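Local coordinates for protein CalS10 (Micromonospora echinospora, PDB 6UK5) that binds S-adenosylmethionine and, as an amino pentose methyltransferase, probably passes its methyl group to a sugar during calicheamicin biosynthesis, at residues Gly19-Glu24 against Arg207-Val212; Ala42-Arg47 against Glu238-Gly243; Glu154-Pro159 against Thr242-Phe247. All blocks are in the same frame, centred on the assembly; numbering follows the deposited sequence.

Contact 1: residues Gly19-Glu24 against Arg207-Val212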
loop_
_atom_site.group_PDB
_atom_site.type_symbol
_atom_site.label_atom_id
_atom_site.label_comp_id
_atom_site.label_asym_id
_atom_site.label_seq_id
_atom_site.Cartn_x
_atom_site.Cartn_y
_atom_site.Cartn_z
ATOM N N GLY A 19 -5.930 -8.085 -17.120
ATOM C CA GLY A 19 -4.910 -9.059 -17.411
ATOM C C GLY A 19 -4.770 -10.055 -16.278
ATOM O O GLY A 19 -5.586 -10.096 -15.350
ATOM N N PRO A 20 -3.726 -10.879 -16.329
ATOM C CA PRO A 20 -3.554 -11.920 -15.304
ATOM C C PRO A 20 -3.215 -11.351 -13.935
ATOM O O PRO A 20 -3.779 -11.775 -12.922
ATOM C CB PRO A 20 -2.405 -12.776 -15.859
ATOM C CG PRO A 20 -2.300 -12.408 -17.314
ATOM C CD PRO A 20 -2.714 -10.977 -17.392
ATOM N N GLU A 21 -2.282 -10.399 -13.895
ATOM C CA GLU A 21 -1.949 -9.743 -12.635
ATOM C C GLU A 21 -3.181 -9.095 -12.013
ATOM O O GLU A 21 -3.462 -9.280 -10.823
ATOM C CB GLU A 21 -0.847 -8.707 -12.866
ATOM C CG GLU A 21 0.556 -9.280 -12.802
ATOM C CD GLU A 21 1.616 -8.301 -13.280
ATOM O OE1 GLU A 21 1.429 -7.703 -14.364
ATOM O OE2 GLU A 21 2.633 -8.127 -12.568
ATOM N N HIS A 22 -3.935 -8.335 -12.812
ATOM C CA HIS A 22 -5.119 -7.658 -12.291
ATOM C C HIS A 22 -6.132 -8.658 -11.748
ATOM O O HIS A 22 -6.728 -8.436 -10.688
ATOM C CB HIS A 22 -5.751 -6.798 -13.386
ATOM C CG HIS A 22 -6.780 -5.834 -12.881
ATOM N ND1 HIS A 22 -7.758 -5.298 -13.691
ATOM C CD2 HIS A 22 -6.979 -5.304 -11.651
ATOM C CE1 HIS A 22 -8.518 -4.484 -12.982
ATOM N NE2 HIS A 22 -8.067 -4.469 -11.741
ATOM N N ALA A 23 -6.340 -9.768 -12.462
ATOM C CA ALA A 23 -7.316 -10.758 -12.021
ATOM C C ALA A 23 -6.966 -11.308 -10.644
ATOM O O ALA A 23 -7.860 -11.605 -9.842
ATOM C CB ALA A 23 -7.399 -11.898 -13.040
ATOM N N GLU A 24 -5.672 -11.439 -10.351
ATOM C CA GLU A 24 -5.245 -12.042 -9.093
ATOM C C GLU A 24 -5.614 -11.172 -7.896
ATOM O O GLU A 24 -5.949 -11.690 -6.825
ATOM C CB GLU A 24 -3.735 -12.284 -9.140
ATOM C CG GLU A 24 -3.158 -12.976 -7.918
ATOM C CD GLU A 24 -1.656 -12.849 -7.849
ATOM O OE1 GLU A 24 -1.035 -12.575 -8.901
ATOM O OE2 GLU A 24 -1.107 -13.017 -6.740
ATOM N N ARG A 207 6.558 -6.749 -7.260
ATOM C CA ARG A 207 6.107 -6.510 -8.624
ATOM C C ARG A 207 5.257 -5.245 -8.692
ATOM O O ARG A 207 4.455 -4.976 -7.792
ATOM C CB ARG A 207 5.273 -7.679 -9.167
ATOM C CG ARG A 207 5.990 -9.014 -9.234
ATOM C CD ARG A 207 5.179 -10.039 -10.028
ATOM N NE ARG A 207 3.761 -10.118 -9.671
ATOM C CZ ARG A 207 3.287 -10.566 -8.512
ATOM N NH1 ARG A 207 4.112 -10.976 -7.559
ATOM N NH2 ARG A 207 1.976 -10.599 -8.307
ATOM N N GLU A 208 5.439 -4.471 -9.763
ATOM C CA GLU A 208 4.578 -3.340 -10.085
ATOM C C GLU A 208 3.946 -3.532 -11.458
ATOM O O GLU A 208 4.598 -4.023 -12.385
ATOM C CB GLU A 208 5.354 -2.020 -10.073
ATOM C CG GLU A 208 6.615 -2.049 -10.918
ATOM C CD GLU A 208 7.281 -0.699 -11.015
ATOM O OE1 GLU A 208 8.179 -0.556 -11.875
ATOM O OE2 GLU A 208 6.904 0.210 -10.241
ATOM N N PHE A 209 2.675 -3.154 -11.589
ATOM C CA PHE A 209 2.019 -3.120 -12.892
ATOM C C PHE A 209 1.049 -1.944 -12.909
ATOM O O PHE A 209 0.528 -1.537 -11.867
ATOM C CB PHE A 209 1.340 -4.454 -13.244
ATOM C CG PHE A 209 0.138 -4.790 -12.411
ATOM C CD1 PHE A 209 0.271 -5.487 -11.223
ATOM C CD2 PHE A 209 -1.133 -4.445 -12.842
ATOM C CE1 PHE A 209 -0.838 -5.812 -10.466
ATOM C CE2 PHE A 209 -2.245 -4.766 -12.092
ATOM C CZ PHE A 209 -2.099 -5.452 -10.902
ATOM N N SER A 210 0.819 -1.395 -14.107
ATOM C CA SER A 210 0.021 -0.187 -14.288
ATOM C C SER A 210 -0.992 -0.380 -15.409
ATOM O O SER A 210 -0.711 -1.048 -16.409
ATOM C CB SER A 210 0.913 1.023 -14.603
ATOM O OG SER A 210 2.047 1.041 -13.754
ATOM N N GLN A 211 -2.174 0.214 -15.228
ATOM C CA GLN A 211 -3.282 0.071 -16.160
ATOM C C GLN A 211 -3.973 1.410 -16.379
ATOM O O GLN A 211 -3.917 2.299 -15.526
ATOM C CB GLN A 211 -4.337 -0.915 -15.645
ATOM C CG GLN A 211 -3.796 -2.170 -15.008
ATOM C CD GLN A 211 -4.865 -2.914 -14.234
ATOM O OE1 GLN A 211 -5.160 -4.069 -14.524
ATOM N NE2 GLN A 211 -5.454 -2.251 -13.247
ATOM N N VAL A 212 -4.620 1.549 -17.539
ATOM C CA VAL A 212 -5.560 2.638 -17.786
ATOM C C VAL A 212 -6.838 2.050 -18.376
ATOM O O VAL A 212 -6.783 1.131 -19.204
ATOM C CB VAL A 212 -4.990 3.723 -18.722
ATOM C CG1 VAL A 212 -6.112 4.658 -19.174
ATOM C CG2 VAL A 212 -3.886 4.496 -18.033
#

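Contact 2: residues Ala42-Arg47 against Glu238-Gly243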
loop_
_atom_site.group_PDB
_atom_site.type_symbol
_atom_site.label_atom_id
_atom_site.label_comp_id
_atom_site.label_asym_id
_atom_site.label_seq_id
_atom_site.Cartn_x
_atom_site.Cartn_y
_atom_site.Cartn_z
ATOM N N ALA A 42 -27.263 -12.260 -4.133
ATOM C CA ALA A 42 -28.449 -12.715 -3.414
ATOM C C ALA A 42 -29.631 -11.785 -3.660
ATOM O O ALA A 42 -30.741 -12.238 -3.965
ATOM C CB ALA A 42 -28.144 -12.813 -1.919
ATOM N N ASP A 43 -29.414 -10.475 -3.519
ATOM C CA ASP A 43 -30.482 -9.517 -3.785
ATOM C C ASP A 43 -30.959 -9.620 -5.229
ATOM O O ASP A 43 -32.167 -9.628 -5.495
ATOM C CB ASP A 43 -29.999 -8.099 -3.483
ATOM C CG ASP A 43 -31.037 -7.048 -3.815
ATOM O OD1 ASP A 43 -32.234 -7.392 -3.900
ATOM O OD2 ASP A 43 -30.653 -5.876 -4.002
ATOM N N VAL A 44 -30.020 -9.703 -6.173
ATOM C CA VAL A 44 -30.391 -9.851 -7.577
ATOM C C VAL A 44 -31.225 -11.110 -7.766
ATOM O O VAL A 44 -32.226 -11.109 -8.494
ATOM C CB VAL A 44 -29.130 -9.868 -8.464
ATOM C CG1 VAL A 44 -29.481 -10.262 -9.894
ATOM C CG2 VAL A 44 -28.434 -8.518 -8.430
ATOM N N ALA A 45 -30.827 -12.205 -7.114
ATOM C CA ALA A 45 -31.564 -13.457 -7.250
ATOM C C ALA A 45 -32.988 -13.325 -6.725
ATOM O O ALA A 45 -33.935 -13.820 -7.346
ATOM C CB ALA A 45 -30.823 -14.575 -6.516
ATOM N N ASP A 46 -33.162 -12.656 -5.582
ATOM C CA ASP A 46 -34.503 -12.462 -5.042
ATOM C C ASP A 46 -35.404 -11.728 -6.030
ATOM O O ASP A 46 -36.580 -12.076 -6.187
ATOM C CB ASP A 46 -34.436 -11.699 -3.720
ATOM C CG ASP A 46 -33.827 -12.520 -2.602
ATOM O OD1 ASP A 46 -33.646 -13.741 -2.787
ATOM O OD2 ASP A 46 -33.536 -11.943 -1.533
ATOM N N ARG A 47 -34.871 -10.705 -6.703
ATOM C CA ARG A 47 -35.693 -9.909 -7.610
ATOM C C ARG A 47 -36.026 -10.682 -8.878
ATOM O O ARG A 47 -37.135 -10.561 -9.412
ATOM C CB ARG A 47 -34.974 -8.610 -7.958
ATOM C CG ARG A 47 -35.006 -7.572 -6.857
ATOM C CD ARG A 47 -34.127 -6.387 -7.208
ATOM N NE ARG A 47 -33.492 -5.830 -6.017
ATOM C CZ ARG A 47 -33.961 -4.807 -5.309
ATOM N NH1 ARG A 47 -35.083 -4.191 -5.665
ATOM N NH2 ARG A 47 -33.297 -4.395 -4.239
ATOM N N GLU A 238 -33.898 2.594 -7.714
ATOM C CA GLU A 238 -33.049 3.585 -7.067
ATOM C C GLU A 238 -32.091 2.959 -6.065
ATOM O O GLU A 238 -32.418 1.982 -5.386
ATOM C CB GLU A 238 -33.924 4.605 -6.337
ATOM C CG GLU A 238 -34.534 5.667 -7.193
ATOM C CD GLU A 238 -33.748 6.933 -7.097
ATOM O OE1 GLU A 238 -34.370 7.962 -6.760
ATOM O OE2 GLU A 238 -32.522 6.902 -7.343
ATOM N N GLY A 239 -30.893 3.530 -5.984
ATOM C CA GLY A 239 -29.986 3.223 -4.898
ATOM C C GLY A 239 -29.359 1.853 -4.991
ATOM O O GLY A 239 -28.257 1.688 -5.528
ATOM N N TRP A 240 -30.062 0.862 -4.445
ATOM C CA TRP A 240 -29.575 -0.510 -4.404
ATOM C C TRP A 240 -28.392 -0.560 -3.444
ATOM O O TRP A 240 -28.096 0.435 -2.774
ATOM C CB TRP A 240 -29.206 -0.983 -5.809
ATOM C CG TRP A 240 -29.166 -2.468 -5.949
ATOM C CD1 TRP A 240 -30.171 -3.343 -5.659
ATOM C CD2 TRP A 240 -28.074 -3.257 -6.430
ATOM N NE1 TRP A 240 -29.769 -4.630 -5.921
ATOM C CE2 TRP A 240 -28.485 -4.604 -6.397
ATOM C CE3 TRP A 240 -26.786 -2.957 -6.885
ATOM C CZ2 TRP A 240 -27.656 -5.649 -6.799
ATOM C CZ3 TRP A 240 -25.963 -3.995 -7.284
ATOM C CH2 TRP A 240 -26.401 -5.325 -7.239
ATOM N N LEU A 241 -27.712 -1.701 -3.356
ATOM C CA LEU A 241 -26.679 -1.863 -2.342
ATOM C C LEU A 241 -25.373 -1.177 -2.718
ATOM O O LEU A 241 -24.516 -0.989 -1.848
ATOM C CB LEU A 241 -26.406 -3.346 -2.092
ATOM C CG LEU A 241 -27.606 -4.294 -2.163
ATOM C CD1 LEU A 241 -27.142 -5.717 -1.859
ATOM C CD2 LEU A 241 -28.753 -3.871 -1.263
ATOM N N THR A 242 -25.207 -0.798 -3.982
ATOM C CA THR A 242 -23.980 -0.165 -4.442
ATOM C C THR A 242 -24.060 1.354 -4.419
ATOM O O THR A 242 -23.030 2.017 -4.250
ATOM C CB THR A 242 -23.659 -0.630 -5.869
ATOM O OG1 THR A 242 -24.712 -0.231 -6.755
ATOM C CG2 THR A 242 -23.523 -2.148 -5.924
ATOM N N GLY A 243 -25.258 1.914 -4.588
ATOM C CA GLY A 243 -25.457 3.336 -4.763
ATOM C C GLY A 243 -25.859 3.723 -6.169
ATOM O O GLY A 243 -26.457 4.791 -6.361
#

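Contact 3: residues Glu154-Pro159 against Thr242-Phe247. With ACT (acetate ion), chain E.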
loop_
_atom_site.group_PDB
_atom_site.type_symbol
_atom_site.label_atom_id
_atom_site.label_comp_id
_atom_site.label_asym_id
_atom_site.label_seq_id
_atom_site.Cartn_x
_atom_site.Cartn_y
_atom_site.Cartn_z
ATOM N N GLU A 154 -26.578 -3.121 -13.838
ATOM C CA GLU A 154 -26.104 -2.092 -12.925
ATOM C C GLU A 154 -25.367 -1.031 -13.731
ATOM O O GLU A 154 -24.259 -1.302 -14.222
ATOM C CB GLU A 154 -25.186 -2.693 -11.868
ATOM C CG GLU A 154 -24.773 -1.711 -10.779
ATOM C CD GLU A 154 -23.750 -2.292 -9.828
ATOM O OE1 GLU A 154 -23.471 -3.505 -9.921
ATOM O OE2 GLU A 154 -23.218 -1.532 -8.992
ATOM N N PRO A 155 -25.919 0.169 -13.898
ATOM C CA PRO A 155 -25.254 1.188 -14.711
ATOM C C PRO A 155 -24.260 2.015 -13.908
ATOM O O PRO A 155 -24.324 2.109 -12.681
ATOM C CB PRO A 155 -26.426 2.059 -15.180
ATOM C CG PRO A 155 -27.352 2.037 -14.013
ATOM C CD PRO A 155 -27.226 0.646 -13.405
ATOM N N TRP A 156 -23.327 2.616 -14.638
ATOM C CA TRP A 156 -22.441 3.615 -14.059
ATOM C C TRP A 156 -23.120 4.976 -14.002
ATOM O O TRP A 156 -23.746 5.414 -14.974
ATOM C CB TRP A 156 -21.153 3.702 -14.881
ATOM C CG TRP A 156 -20.218 4.808 -14.477
ATOM C CD1 TRP A 156 -19.789 5.837 -15.268
ATOM C CD2 TRP A 156 -19.600 5.005 -13.197
ATOM N NE1 TRP A 156 -18.943 6.657 -14.563
ATOM C CE2 TRP A 156 -18.811 6.169 -13.288
ATOM C CE3 TRP A 156 -19.636 4.310 -11.983
ATOM C CZ2 TRP A 156 -18.065 6.655 -12.214
ATOM C CZ3 TRP A 156 -18.894 4.795 -10.916
ATOM C CH2 TRP A 156 -18.121 5.956 -11.039
ATOM N N TRP A 157 -22.989 5.639 -12.857
ATOM C CA TRP A 157 -23.399 7.020 -12.676
ATOM C C TRP A 157 -22.221 7.719 -12.009
ATOM O O TRP A 157 -21.350 7.067 -11.427
ATOM C CB TRP A 157 -24.657 7.200 -11.813
ATOM C CG TRP A 157 -25.907 6.490 -12.268
ATOM C CD1 TRP A 157 -26.631 5.577 -11.554
ATOM C CD2 TRP A 157 -26.562 6.609 -13.542
ATOM N NE1 TRP A 157 -27.711 5.147 -12.289
ATOM C CE2 TRP A 157 -27.685 5.757 -13.516
ATOM C CE3 TRP A 157 -26.309 7.357 -14.696
ATOM C CZ2 TRP A 157 -28.553 5.633 -14.600
ATOM C CZ3 TRP A 157 -27.174 7.231 -15.771
ATOM C CH2 TRP A 157 -28.281 6.377 -15.716
ATOM N N PHE A 158 -22.188 9.034 -12.076
ATOM C CA PHE A 158 -21.108 9.712 -11.374
ATOM C C PHE A 158 -21.450 9.845 -9.893
ATOM O O PHE A 158 -22.529 10.343 -9.559
ATOM C CB PHE A 158 -20.861 11.099 -11.963
ATOM C CG PHE A 158 -20.332 11.085 -13.367
ATOM C CD1 PHE A 158 -19.123 10.474 -13.653
ATOM C CD2 PHE A 158 -21.024 11.705 -14.394
ATOM C CE1 PHE A 158 -18.621 10.468 -14.939
ATOM C CE2 PHE A 158 -20.525 11.702 -15.684
ATOM C CZ PHE A 158 -19.323 11.083 -15.956
ATOM N N PRO A 159 -20.577 9.402 -8.986
ATOM C CA PRO A 159 -20.771 9.716 -7.568
ATOM C C PRO A 159 -21.065 11.199 -7.392
ATOM O O PRO A 159 -20.633 12.038 -8.187
ATOM C CB PRO A 159 -19.440 9.309 -6.931
ATOM C CG PRO A 159 -18.990 8.159 -7.772
ATOM C CD PRO A 159 -19.486 8.428 -9.182
ATOM N N THR A 242 -25.207 -0.798 -3.982
ATOM C CA THR A 242 -23.980 -0.165 -4.442
ATOM C C THR A 242 -24.060 1.354 -4.419
ATOM O O THR A 242 -23.030 2.017 -4.250
ATOM C CB THR A 242 -23.659 -0.630 -5.869
ATOM O OG1 THR A 242 -24.712 -0.231 -6.755
ATOM C CG2 THR A 242 -23.523 -2.148 -5.924
ATOM N N GLY A 243 -25.258 1.914 -4.588
ATOM C CA GLY A 243 -25.457 3.336 -4.763
ATOM C C GLY A 243 -25.859 3.723 -6.169
ATOM O O GLY A 243 -26.457 4.791 -6.361
ATOM N N ARG A 244 -25.551 2.882 -7.152
ATOM C CA ARG A 244 -25.800 3.162 -8.557
ATOM C C ARG A 244 -27.153 2.671 -9.051
ATOM O O ARG A 244 -27.437 2.793 -10.246
ATOM C CB ARG A 244 -24.705 2.518 -9.413
ATOM C CG ARG A 244 -23.293 2.934 -9.056
ATOM C CD ARG A 244 -22.285 2.117 -9.847
ATOM N NE ARG A 244 -22.059 0.801 -9.255
ATOM C CZ ARG A 244 -21.150 0.548 -8.315
ATOM N NH1 ARG A 244 -20.371 1.519 -7.854
ATOM N NH2 ARG A 244 -21.018 -0.680 -7.833
ATOM N N GLY A 245 -27.989 2.124 -8.184
ATOM C CA GLY A 245 -29.270 1.641 -8.647
ATOM C C GLY A 245 -29.106 0.427 -9.548
ATOM O O GLY A 245 -28.043 -0.183 -9.648
ATOM N N LEU A 246 -30.204 0.084 -10.219
ATOM C CA LEU A 246 -30.267 -1.155 -10.982
ATOM C C LEU A 246 -31.422 -1.077 -11.968
ATOM O O LEU A 246 -32.555 -0.794 -11.570
ATOM C CB LEU A 246 -30.448 -2.349 -10.039
ATOM C CG LEU A 246 -29.927 -3.720 -10.464
ATOM C CD1 LEU A 246 -28.414 -3.794 -10.349
ATOM C CD2 LEU A 246 -30.588 -4.789 -9.607
ATOM N N PHE A 247 -31.141 -1.332 -13.243
ATOM C CA PHE A 247 -32.190 -1.497 -14.241
ATOM C C PHE A 247 -32.658 -2.947 -14.238
ATOM O O PHE A 247 -31.838 -3.869 -14.212
ATOM C CB PHE A 247 -31.697 -1.105 -15.635
ATOM C CG PHE A 247 -31.630 0.379 -15.863
ATOM C CD1 PHE A 247 -32.791 1.120 -16.033
ATOM C CD2 PHE A 247 -30.413 1.034 -15.898
ATOM C CE1 PHE A 247 -32.736 2.486 -16.241
ATOM C CE2 PHE A 247 -30.350 2.401 -16.104
ATOM C CZ PHE A 247 -31.514 3.128 -16.275
HETATM C C ACT E . -18.403 -0.769 -5.487
HETATM O O ACT E . -19.304 -1.648 -5.522
HETATM O OXT ACT E . -18.423 0.316 -6.124
HETATM C CH3 ACT E . -17.179 -1.038 -4.589
#

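Contact 1: residues Gly19-Glu24 against Arg207-Val212
Glu21 and Phe209 mark the closest approach of the two backbones, their CA atoms 7.7 Å apart, where the first turn of helix 20-32 crosses strand 206-216 at about 100°. Glu21 CB sits over the face of the Phe209 ring in a CH-pi contact, 3.8 Å from the ring centroid. Its chain then runs on past the ring, against the direction in which Phe209 reaches out, and brings OE1 to 3.4 Å from Phe209 CB. The Phe209 ring also stacks with Trp198 of the neighbouring strand. Two residues further along the strand, the Gln211 amide stands upright on the imidazole of His22, the two planes 89° apart, with Gln211 NE2 above the ring centre. His22 ND1 is tied to the backbone N of Phe18. Toward the outside, Arg207 is approached by two acids: Glu21 OE2 lies 3.7 Å from Arg207 NE, near the guanidinium plane, and Glu24 OE1 lies 3.7 Å from Arg207 NH2. Both salt bridges are long, and Arg207 and Glu24 each have another charged partner, Asp202 and Arg177. No hydrogen bond joins the segments, so helix and strand meet mainly through ring packing, bordered by an electrostatic attraction that is probably weak and shared with those other partners.

Contact 2: residues Ala42-Arg47 against Glu238-Gly243
Asp43 is the first residue of the helical segment to meet the loop, and it does so with its carboxylate beside the indole of Trp240. Its CG is anti to the backbone N (chi1 177°), and OD2 comes to 2.5 Å from Trp240 NE1, the two side chains running past one another in opposite senses. The same oxygen has an apolar neighbour in Leu241, whose CD2 lies 3.9 Å from Asp43 OD2. Leu241 also puts its CG over the rim of one face of the Trp240 ring, so the two consecutive loop residues reach the helix as a packed pair. Next comes Val44, which meets the benzo half of the indole: Val44 CG2 is 3.4 Å from Trp240 CZ2, an apolar contact made by a buried valine. A turn later in the helix, Arg47 turns its guanidinium back so that its edge meets the Asp43 carboxylate. Arg47 NH2 donates to the syn lone pair of Asp43 OD2 at 3.0 Å, in a nearly straight bond (163°) lying in the guanidinium plane, while a weaker bond of 2.9 Å runs from Arg47 NE to Asp43 OD1. This salt bridge between residues four apart probably steadies the carboxylate next to the indole and may offset its charge. Arg47 NH2 also reaches the five-membered edge of the indole, near its plane and 3.6 Å from Trp240 CD1; with the two planes 66° apart, the groups are not stacked. The arrangement belongs to the Rossmann-like methyltransferase fold: helix 37-51, which starts at the S-adenosylmethionine-binding Trp37, is joined on the surface to the loop between the last two strands of the sheet, with the Trp240 side chain about 9 Å from S-adenosylmethionine.

Contact 3: residues Glu154-Pro159 against Thr242-Phe247
Glu154 and Leu246 sit where two antiparallel neighbours, strands 149-153 and 246-251, meet in the seven-stranded sheet of the class I methyltransferase fold, with strand order 3-2-1-4-5-7-6. From this end of the sheet Glu154 extends fully, CG anti to the backbone N (chi1 -173°), and offers a single oxygen to three donors. Arg244 grips Glu154 OE2 side-on with NE and NH2, each at 2.6 Å, the oxygen lying close to the guanidinium plane; NH2 comes on the syn side of the carboxylate, whereas NE approaches from above its plane. Thr242 OG1 gives its proton to Glu154 OE2 from the opposite side of that plane and further out of it, at 3.0 Å, and in turn accepts from Arg244 N, which makes an ST turn. The other oxygen, OE1, is bound by the backbone N of Phe122, so both ends of this buried carboxylate are held; the Glu154 side chain is about 7 Å from S-adenosylmethionine. The outer edge of the Arg244 guanidinium binds an acetate ion, probably from the crystallisation liquor, with NH1 to OXT at 2.9 Å and NH2 to O at 3.0 Å; Lys35 is the ion's second partner. On the side away from these charges, Pro155 CG touches both CD2 and CE2 of Phe247, and Phe247 CE2 also lies 4.0 Å from Trp157 CZ2.

Contacts 2 and 3 are neighbours, with centres 10 Å apart: both use the loop before strand 246-251, share Thr242 and Gly243, and touch where Trp240 packs on Glu154 and Leu246. Contact 1 stands apart, its centre 29 Å from that of contact 2 and 25 Å from that of contact 3, and it lies across the chain's centre from contact 2. Along the chain, 19-24 and 42-47 lie on successive helices, followed by 154-159, 207-212 and finally 238-247. Helix 20-32 thus meets a late strand of the separate five-stranded sheet, and helix 37-51 the loop before the last strand of the seven-stranded Rossmann-like one, where contact 3 also lies, around the bound S-adenosylmethionine.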